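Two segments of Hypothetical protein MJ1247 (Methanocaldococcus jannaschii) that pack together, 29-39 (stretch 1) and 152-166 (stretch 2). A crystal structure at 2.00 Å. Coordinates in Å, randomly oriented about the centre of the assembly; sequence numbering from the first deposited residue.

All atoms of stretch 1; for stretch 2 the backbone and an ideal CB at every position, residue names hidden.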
ATOM      1  N   LYS A  29       2.570  11.323  -6.868  1.00 20.89           N
ATOM      2  CA  LYS A  29       2.128  10.505  -5.731  1.00 20.59           C
ATOM      3  C   LYS A  29       2.898   9.179  -5.686  1.00 20.31           C
ATOM      4  O   LYS A  29       3.343   8.752  -4.615  1.00 20.23           O
ATOM      5  CB  LYS A  29       0.616  10.250  -5.792  1.00 26.04           C
ATOM      6  CG  LYS A  29      -0.237  11.486  -5.526  1.00 26.11           C
ATOM      7  CD  LYS A  29      -1.718  11.145  -5.502  1.00 26.35           C
ATOM      8  CE  LYS A  29      -2.585  12.366  -5.224  1.00 26.65           C
ATOM      9  NZ  LYS A  29      -2.416  12.906  -3.842  1.00 27.39           N
ATOM     10  N   LEU A  30       3.120   8.594  -6.866  1.00 17.77           N
ATOM     11  CA  LEU A  30       3.863   7.338  -7.019  1.00 17.68           C
ATOM     12  C   LEU A  30       5.343   7.557  -6.698  1.00 17.56           C
ATOM     13  O   LEU A  30       5.949   6.742  -5.996  1.00 17.27           O
ATOM     14  CB  LEU A  30       3.700   6.787  -8.447  1.00 24.85           C
ATOM     15  CG  LEU A  30       4.502   5.561  -8.923  1.00 25.10           C
ATOM     16  CD1 LEU A  30       4.144   4.321  -8.107  1.00 24.72           C
ATOM     17  CD2 LEU A  30       4.246   5.317 -10.397  1.00 24.99           C
ATOM     18  N   ASP A  31       5.900   8.670  -7.196  1.00 23.50           N
ATOM     19  CA  ASP A  31       7.303   9.037  -6.971  1.00 23.40           C
ATOM     20  C   ASP A  31       7.573   9.313  -5.498  1.00 23.04           C
ATOM     21  O   ASP A  31       8.607   8.905  -4.969  1.00 23.22           O
ATOM     22  CB  ASP A  31       7.704  10.266  -7.802  1.00 34.96           C
ATOM     23  CG  ASP A  31       7.890   9.953  -9.285  1.00 35.68           C
ATOM     24  OD1 ASP A  31       8.005   8.769  -9.660  1.00 36.03           O
ATOM     25  OD2 ASP A  31       7.922  10.910 -10.088  1.00 36.42           O
ATOM     26  N   SER A  32       6.605   9.953  -4.838  1.00 21.43           N
ATOM     27  CA  SER A  32       6.695  10.283  -3.416  1.00 20.71           C
ATOM     28  C   SER A  32       6.633   9.017  -2.558  1.00 20.46           C
ATOM     29  O   SER A  32       7.403   8.885  -1.613  1.00 19.95           O
ATOM     30  CB  SER A  32       5.589  11.262  -3.013  1.00 29.41           C
ATOM     31  OG  SER A  32       5.761  11.715  -1.684  1.00 29.87           O
ATOM     32  N   LEU A  33       5.772   8.067  -2.943  1.00 19.56           N
ATOM     33  CA  LEU A  33       5.622   6.788  -2.230  1.00 19.48           C
ATOM     34  C   LEU A  33       6.938   6.002  -2.263  1.00 19.42           C
ATOM     35  O   LEU A  33       7.411   5.549  -1.222  1.00 19.25           O
ATOM     36  CB  LEU A  33       4.475   5.948  -2.836  1.00 20.48           C
ATOM     37  CG  LEU A  33       4.239   4.465  -2.453  1.00 20.31           C
ATOM     38  CD1 LEU A  33       3.946   4.286  -0.977  1.00 20.12           C
ATOM     39  CD2 LEU A  33       3.093   3.901  -3.270  1.00 20.14           C
ATOM     40  N   ILE A  34       7.548   5.933  -3.448  1.00 20.41           N
ATOM     41  CA  ILE A  34       8.814   5.232  -3.679  1.00 20.46           C
ATOM     42  C   ILE A  34       9.989   5.909  -2.953  1.00 20.25           C
ATOM     43  O   ILE A  34      10.817   5.223  -2.351  1.00 20.35           O
ATOM     44  CB  ILE A  34       9.088   5.093  -5.214  1.00 22.90           C
ATOM     45  CG1 ILE A  34       8.029   4.172  -5.834  1.00 23.05           C
ATOM     46  CG2 ILE A  34      10.495   4.545  -5.498  1.00 23.04           C
ATOM     47  CD1 ILE A  34       7.991   4.196  -7.333  1.00 22.85           C
ATOM     48  N   ASP A  35      10.009   7.242  -2.965  1.00 21.53           N
ATOM     49  CA  ASP A  35      11.058   8.033  -2.311  1.00 21.72           C
ATOM     50  C   ASP A  35      11.049   7.817  -0.790  1.00 21.32           C
ATOM     51  O   ASP A  35      12.104   7.609  -0.184  1.00 21.21           O
ATOM     52  CB  ASP A  35      10.889   9.522  -2.649  1.00 52.60           C
ATOM     53  CG  ASP A  35      12.127  10.347  -2.335  1.00 54.02           C
ATOM     54  OD1 ASP A  35      13.246   9.923  -2.697  1.00 54.94           O
ATOM     55  OD2 ASP A  35      11.977  11.428  -1.727  1.00 55.16           O
ATOM     56  N   ARG A  36       9.844   7.788  -0.212  1.00 18.01           N
ATOM     57  CA  ARG A  36       9.643   7.571   1.226  1.00 17.54           C
ATOM     58  C   ARG A  36      10.011   6.151   1.657  1.00 17.27           C
ATOM     59  O   ARG A  36      10.514   5.960   2.762  1.00 17.25           O
ATOM     60  CB  ARG A  36       8.198   7.874   1.620  1.00 26.83           C
ATOM     61  CG  ARG A  36       7.848   9.342   1.566  1.00 27.21           C
ATOM     62  CD  ARG A  36       6.359   9.539   1.744  1.00 27.77           C
ATOM     63  NE  ARG A  36       5.933  10.890   1.394  1.00 28.34           N
ATOM     64  CZ  ARG A  36       5.622  11.840   2.273  1.00 28.54           C
ATOM     65  NH1 ARG A  36       5.683  11.605   3.577  1.00 28.89           N
ATOM     66  NH2 ARG A  36       5.249  13.033   1.841  1.00 29.00           N
ATOM     67  N   ILE A  37       9.792   5.178   0.764  1.00 21.53           N
ATOM     68  CA  ILE A  37      10.116   3.762   1.006  1.00 21.59           C
ATOM     69  C   ILE A  37      11.644   3.553   1.044  1.00 21.92           C
ATOM     70  O   ILE A  37      12.154   2.850   1.925  1.00 21.53           O
ATOM     71  CB  ILE A  37       9.418   2.825  -0.060  1.00 21.70           C
ATOM     72  CG1 ILE A  37       7.928   2.663   0.281  1.00 21.33           C
ATOM     73  CG2 ILE A  37      10.093   1.439  -0.151  1.00 21.61           C
ATOM     74  CD1 ILE A  37       7.103   1.928  -0.780  1.00 20.71           C
ATOM     75  N   ILE A  38      12.357   4.218   0.132  1.00 24.14           N
ATOM     76  CA  ILE A  38      13.822   4.134   0.039  1.00 24.49           C
ATOM     77  C   ILE A  38      14.532   4.889   1.184  1.00 24.35           C
ATOM     78  O   ILE A  38      15.566   4.432   1.692  1.00 24.29           O
ATOM     79  CB  ILE A  38      14.310   4.613  -1.380  1.00 29.59           C
ATOM     80  CG1 ILE A  38      13.818   3.624  -2.447  1.00 29.74           C
ATOM     81  CG2 ILE A  38      15.845   4.728  -1.457  1.00 29.61           C
ATOM     82  CD1 ILE A  38      13.959   4.109  -3.881  1.00 30.11           C
ATOM     83  N   LYS A  39      13.931   5.994   1.625  1.00 25.18           N
ATOM     84  CA  LYS A  39      14.493   6.820   2.694  1.00 25.22           C
ATOM     85  C   LYS A  39      14.163   6.369   4.114  1.00 24.57           C
ATOM     86  O   LYS A  39      14.843   6.769   5.062  1.00 24.70           O
ATOM     87  CB  LYS A  39      14.095   8.287   2.506  1.00 51.77           C
ATOM     88  CG  LYS A  39      14.826   8.986   1.370  1.00 53.07           C
ATOM     89  CD  LYS A  39      14.355  10.417   1.221  1.00 54.05           C
ATOM     90  CE  LYS A  39      15.151  11.156   0.160  1.00 54.70           C
ATOM     91  NZ  LYS A  39      14.625  12.535  -0.045  1.00 55.31           N
ATOM     92  N   UNK A 152      -2.920  -4.814  -7.392  1.00 15.22           N
ATOM     93  CA  UNK A 152      -2.269  -4.574  -8.680  1.00 15.96           C
ATOM     94  C   UNK A 152      -1.389  -3.317  -8.623  1.00 16.12           C
ATOM     95  O   UNK A 152      -0.238  -3.372  -9.045  1.00 16.06           O
ATOM     96  CB  UNK A 152      -3.317  -4.436  -9.786  1.00 15.96           C
ATOM     97  N   UNK A 153      -1.888  -2.253  -7.985  1.00 16.71           N
ATOM     98  CA  UNK A 153      -1.144  -0.993  -7.819  1.00 16.42           C
ATOM     99  C   UNK A 153       0.138  -1.238  -7.015  1.00 16.42           C
ATOM    100  O   UNK A 153       1.215  -0.788  -7.408  1.00 16.37           O
ATOM    101  CB  UNK A 153      -2.012   0.059  -7.125  1.00 16.42           C
ATOM    102  N   UNK A 154      -0.001  -1.953  -5.899  1.00 13.58           N
ATOM    103  CA  UNK A 154       1.127  -2.260  -5.024  1.00 13.96           C
ATOM    104  C   UNK A 154       2.187  -3.147  -5.668  1.00 14.10           C
ATOM    105  O   UNK A 154       3.367  -3.013  -5.361  1.00 14.08           O
ATOM    106  CB  UNK A 154       0.613  -2.937  -3.751  1.00 13.96           C
ATOM    107  N   UNK A 155       1.766  -4.000  -6.603  1.00 13.12           N
ATOM    108  CA  UNK A 155       2.698  -4.858  -7.339  1.00 13.69           C
ATOM    109  C   UNK A 155       3.405  -4.023  -8.410  1.00 13.68           C
ATOM    110  O   UNK A 155       4.554  -4.301  -8.749  1.00 13.95           O
ATOM    111  CB  UNK A 155       1.969  -6.046  -7.970  1.00 13.69           C
ATOM    112  N   UNK A 156       2.730  -2.972  -8.893  1.00 16.65           N
ATOM    113  CA  UNK A 156       3.306  -2.055  -9.887  1.00 16.61           C
ATOM    114  C   UNK A 156       4.335  -1.138  -9.213  1.00 16.28           C
ATOM    115  O   UNK A 156       5.300  -0.720  -9.852  1.00 16.57           O
ATOM    116  CB  UNK A 156       2.210  -1.226 -10.559  1.00 16.61           C
ATOM    117  N   UNK A 157       4.149  -0.878  -7.913  1.00 18.00           N
ATOM    118  CA  UNK A 157       5.079  -0.061  -7.115  1.00 17.29           C
ATOM    119  C   UNK A 157       6.361  -0.886  -6.939  1.00 17.31           C
ATOM    120  O   UNK A 157       7.466  -0.365  -7.115  1.00 17.11           O
ATOM    121  CB  UNK A 157       4.476   0.330  -5.764  1.00 17.29           C
ATOM    122  N   UNK A 158       6.193  -2.184  -6.670  1.00 19.22           N
ATOM    123  CA  UNK A 158       7.314  -3.115  -6.517  1.00 19.66           C
ATOM    124  C   UNK A 158       8.079  -3.189  -7.846  1.00 20.32           C
ATOM    125  O   UNK A 158       9.309  -3.126  -7.850  1.00 20.01           O
ATOM    126  CB  UNK A 158       6.824  -4.500  -6.091  1.00 19.66           C
ATOM    127  N   UNK A 159       7.337  -3.233  -8.956  1.00 16.16           N
ATOM    128  CA  UNK A 159       7.912  -3.281 -10.308  1.00 17.45           C
ATOM    129  C   UNK A 159       8.777  -2.052 -10.565  1.00 18.15           C
ATOM    130  O   UNK A 159       9.897  -2.173 -11.063  1.00 18.89           O
ATOM    131  CB  UNK A 159       6.807  -3.376 -11.362  1.00 17.45           C
ATOM    132  N   UNK A 160       8.277  -0.888 -10.143  1.00 16.69           N
ATOM    133  CA  UNK A 160       8.997   0.368 -10.301  1.00 17.63           C
ATOM    134  C   UNK A 160      10.203   0.498  -9.370  1.00 17.96           C
ATOM    135  O   UNK A 160      11.190   1.135  -9.741  1.00 17.51           O
ATOM    136  CB  UNK A 160       8.040   1.538 -10.061  1.00 17.63           C
ATOM    137  N   UNK A 161      10.139  -0.116  -8.181  1.00 17.76           N
ATOM    138  CA  UNK A 161      11.262  -0.075  -7.228  1.00 18.72           C
ATOM    139  C   UNK A 161      12.421  -0.923  -7.771  1.00 19.83           C
ATOM    140  O   UNK A 161      13.581  -0.522  -7.672  1.00 20.06           O
ATOM    141  CB  UNK A 161      10.828  -0.578  -5.850  1.00 18.72           C
ATOM    142  N   UNK A 162      12.087  -2.055  -8.396  1.00 23.98           N
ATOM    143  CA  UNK A 162      13.078  -2.962  -8.984  1.00 25.47           C
ATOM    144  C   UNK A 162      13.795  -2.333 -10.186  1.00 26.29           C
ATOM    145  O   UNK A 162      14.992  -2.548 -10.370  1.00 25.97           O
ATOM    146  CB  UNK A 162      12.402  -4.267  -9.411  1.00 25.47           C
ATOM    147  N   UNK A 163      13.059  -1.535 -10.965  1.00 30.27           N
ATOM    148  CA  UNK A 163      13.582  -0.828 -12.144  1.00 31.75           C
ATOM    149  C   UNK A 163      14.565   0.279 -11.766  1.00 32.75           C
ATOM    150  O   UNK A 163      15.615   0.423 -12.396  1.00 32.91           O
ATOM    151  CB  UNK A 163      12.428  -0.233 -12.953  1.00 31.75           C
ATOM    152  N   UNK A 164      14.207   1.053 -10.741  1.00 25.94           N
ATOM    153  CA  UNK A 164      15.021   2.176 -10.264  1.00 27.20           C
ATOM    154  C   UNK A 164      16.278   1.781  -9.502  1.00 27.99           C
ATOM    155  O   UNK A 164      17.274   2.506  -9.531  1.00 28.06           O
ATOM    156  CB  UNK A 164      14.166   3.070  -9.364  1.00 27.20           C
ATOM    157  N   UNK A 165      16.226   0.635  -8.829  1.00 26.65           N
ATOM    158  CA  UNK A 165      17.364   0.146  -8.053  1.00 27.86           C
ATOM    159  C   UNK A 165      18.132  -0.998  -8.729  1.00 28.61           C
ATOM    160  O   UNK A 165      19.064  -1.554  -8.137  1.00 28.65           O
ATOM    161  CB  UNK A 165      16.875  -0.318  -6.679  1.00 27.86           C
ATOM    162  N   UNK A 166      17.749  -1.317  -9.973  1.00 29.51           N
ATOM    163  CA  UNK A 166      18.350  -2.383 -10.800  1.00 30.60           C
ATOM    164  C   UNK A 166      18.369  -3.778 -10.146  1.00 31.04           C
ATOM    165  O   UNK A 166      19.380  -4.489 -10.176  1.00 31.07           O
ATOM    166  CB  UNK A 166      19.786  -1.989 -11.153  1.00 30.60           C
TER

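Two helices from distant parts of one chain cross here at 65°, their axes 10.7 Å apart at closest approach. Stretch 1 offers an apolar strip, L30, L33, I34, I37 and I38, with the carboxylate of D31 beside it.

Position 152 is out of reach of this strip, and stretch 1 sets no requirement there; the residue is isoleucine. At 153 CA-to-CB points sideways, with nothing of stretch 1 within 5.5 Å of the ideal CB. The methyls of L30 and L33 lie farther off, so a long apolar side chain could reach them where a short one could not. Phenylalanine does so: with chi1 in t, its ring brings F153 CE2 to 3.9 Å from L33 CD2 and F153 CE1 to 4.3 Å from L30 CD1, both methyls lying obliquely to the ring.

Position 154 points away, 155 is out of reach and 156 points sideways without a near neighbour, so the visible atoms leave all three open. They are leucine, aspartate and leucine.

Position 157 is more constrained. Its ideal CB lies 4.6 Å from both L33 CD2 and L30 CD1 and 5.2 Å from I34 CG1, an apolar setting with little depth left. A compact aliphatic residue suits it; valine, isoleucine or perhaps alanine would be reasonable guesses. Valine is found. V157 CG2 lies 3.8 Å from L30 CD1 and 3.8 Å from L33 CD2, while V157 CG1 lies 4.2 Å from I34 CG1, so the two branches fill different parts of the space.

Position 158 points away and 159 is out of reach; they hold isoleucine and alanine. At 160 CA-to-CB points toward stretch 1, and the ideal CB is already 3.8 Å from I34 CD1. Alanine would suffice, as would a longer chain that turns aside into open space. Glutamate takes the second course: E160 CB packs 3.8 Å from I34 CD1, and the m rotamers of chi1 and chi2 carry the carboxylate off.

At position 161 the CA of 161 lies 6.8 Å from I34 CA, the nearest such pair. The ideal CB of 161 points sideways, 5.1 Å from I34 CG2, so a branched or flexible aliphatic chain fits. In isoleucine, I161 CG1 lies 4.1 Å from I34 CG2 and I161 CD1 extends to 4.0 Å from I37 CG2.

Positions 162 and 163 are out of reach. They are methionine and lysine, and K163 NZ forms a salt bridge with E160 OE2 at 2.9 Å.

Position 164 points toward stretch 1 with no atom near its CB, yet the D31 carboxylate lies farther on; a long basic chain is the natural choice. Arginine is found: R164 NH2 donates to D31 OD1 at 2.8 Å, in a salt bridge, and I34 CD1 covers one face of the guanidinium. I34 thus sits as a knob among V157, E160, I161 and R164.

Position 165 leaves helical phi/psi but still points toward stretch 1, favouring an apolar chain with reach to I38. Leucine places L165 CD2 4.2 Å from I38 CD1. Position 166, with positive phi, is out of reach; asparagine, which tolerates such angles, is found.

Stretch 2 (152-166) IFLDLVIAEIMKRLN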
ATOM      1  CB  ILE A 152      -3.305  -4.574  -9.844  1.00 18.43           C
ATOM      2  CG1 ILE A 152      -3.861  -5.997  -9.988  1.00 18.55           C
ATOM      3  CG2 ILE A 152      -2.657  -4.135 -11.173  1.00 18.60           C
ATOM      4  CD1 ILE A 152      -5.089  -6.150 -10.856  1.00 19.32           C
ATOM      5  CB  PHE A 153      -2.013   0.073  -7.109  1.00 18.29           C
ATOM      6  CG  PHE A 153      -1.265   1.338  -6.722  1.00 18.20           C
ATOM      7  CD1 PHE A 153      -0.773   2.220  -7.712  1.00 18.21           C
ATOM      8  CD2 PHE A 153      -1.010   1.628  -5.365  1.00 18.03           C
ATOM      9  CE1 PHE A 153      -0.032   3.373  -7.353  1.00 18.04           C
ATOM     10  CE2 PHE A 153      -0.268   2.780  -4.988  1.00 18.12           C
ATOM     11  CZ  PHE A 153       0.224   3.656  -5.984  1.00 18.05           C
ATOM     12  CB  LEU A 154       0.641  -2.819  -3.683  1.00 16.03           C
ATOM     13  CG  LEU A 154      -0.077  -1.771  -2.820  1.00 15.96           C
ATOM     14  CD1 LEU A 154      -0.735  -2.448  -1.645  1.00 15.86           C
ATOM     15  CD2 LEU A 154       0.860  -0.657  -2.371  1.00 15.92           C
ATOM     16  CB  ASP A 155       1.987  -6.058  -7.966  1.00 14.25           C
ATOM     17  CG  ASP A 155       1.602  -7.128  -6.940  1.00 15.06           C
ATOM     18  OD1 ASP A 155       2.279  -7.266  -5.899  1.00 15.54           O
ATOM     19  OD2 ASP A 155       0.626  -7.858  -7.197  1.00 15.64           O
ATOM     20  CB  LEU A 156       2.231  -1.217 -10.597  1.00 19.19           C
ATOM     21  CG  LEU A 156       1.212  -1.891 -11.528  1.00 19.28           C
ATOM     22  CD1 LEU A 156       0.255  -0.850 -12.070  1.00 19.66           C
ATOM     23  CD2 LEU A 156       1.895  -2.621 -12.661  1.00 19.64           C
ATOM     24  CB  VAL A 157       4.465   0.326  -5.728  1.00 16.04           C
ATOM     25  CG1 VAL A 157       5.496   0.994  -4.814  1.00 15.57           C
ATOM     26  CG2 VAL A 157       3.290   1.269  -5.938  1.00 15.35           C
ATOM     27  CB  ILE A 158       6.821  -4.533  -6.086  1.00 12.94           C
ATOM     28  CG1 ILE A 158       6.230  -4.482  -4.668  1.00 12.45           C
ATOM     29  CG2 ILE A 158       7.950  -5.566  -6.170  1.00 12.92           C
ATOM     30  CD1 ILE A 158       7.226  -4.082  -3.562  1.00 11.51           C
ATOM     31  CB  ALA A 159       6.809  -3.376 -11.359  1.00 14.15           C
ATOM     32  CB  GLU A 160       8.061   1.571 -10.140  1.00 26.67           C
ATOM     33  CG  GLU A 160       7.016   1.727 -11.244  1.00 27.16           C
ATOM     34  CD  GLU A 160       7.619   1.899 -12.632  1.00 27.75           C
ATOM     35  OE1 GLU A 160       8.440   2.819 -12.819  1.00 27.80           O
ATOM     36  OE2 GLU A 160       7.267   1.107 -13.534  1.00 27.72           O
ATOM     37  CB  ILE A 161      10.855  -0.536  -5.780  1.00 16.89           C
ATOM     38  CG1 ILE A 161       9.888   0.477  -5.156  1.00 16.69           C
ATOM     39  CG2 ILE A 161      12.093  -0.643  -4.866  1.00 16.62           C
ATOM     40  CD1 ILE A 161       9.244   0.031  -3.833  1.00 16.85           C
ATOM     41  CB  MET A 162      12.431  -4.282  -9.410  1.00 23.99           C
ATOM     42  CG  MET A 162      11.961  -5.166  -8.272  1.00 24.22           C
ATOM     43  SD  MET A 162      11.426  -6.806  -8.825  1.00 25.04           S
ATOM     44  CE  MET A 162       9.862  -6.515  -9.114  1.00 24.18           C
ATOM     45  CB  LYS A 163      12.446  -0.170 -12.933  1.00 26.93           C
ATOM     46  CG  LYS A 163      11.555  -1.091 -13.715  1.00 26.98           C
ATOM     47  CD  LYS A 163      10.455  -0.281 -14.373  1.00 26.73           C
ATOM     48  CE  LYS A 163       9.549  -1.144 -15.202  1.00 26.89           C
ATOM     49  NZ  LYS A 163       8.387  -0.383 -15.734  1.00 26.80           N
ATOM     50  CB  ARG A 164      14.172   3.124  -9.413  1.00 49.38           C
ATOM     51  CG  ARG A 164      13.069   3.809 -10.197  1.00 49.89           C
ATOM     52  CD  ARG A 164      12.145   4.596  -9.294  1.00 50.14           C
ATOM     53  NE  ARG A 164      10.934   5.003 -10.002  1.00 50.38           N
ATOM     54  CZ  ARG A 164      10.216   6.086  -9.718  1.00 50.49           C
ATOM     55  NH1 ARG A 164      10.579   6.901  -8.734  1.00 50.62           N
ATOM     56  NH2 ARG A 164       9.111   6.337 -10.405  1.00 50.59           N
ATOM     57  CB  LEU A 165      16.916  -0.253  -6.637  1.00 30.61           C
ATOM     58  CG  LEU A 165      16.250   0.790  -5.728  1.00 30.85           C
ATOM     59  CD1 LEU A 165      15.913   0.148  -4.383  1.00 30.88           C
ATOM     60  CD2 LEU A 165      17.150   2.015  -5.534  1.00 30.71           C
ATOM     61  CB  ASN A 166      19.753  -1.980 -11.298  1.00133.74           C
ATOM     62  CG  ASN A 166      19.706  -0.919 -12.379  1.00134.26           C
ATOM     63  OD1 ASN A 166      19.528  -1.228 -13.556  1.00 58.04           O
ATOM     64  ND2 ASN A 166      19.868   0.339 -11.985  1.00 58.04           N
TER
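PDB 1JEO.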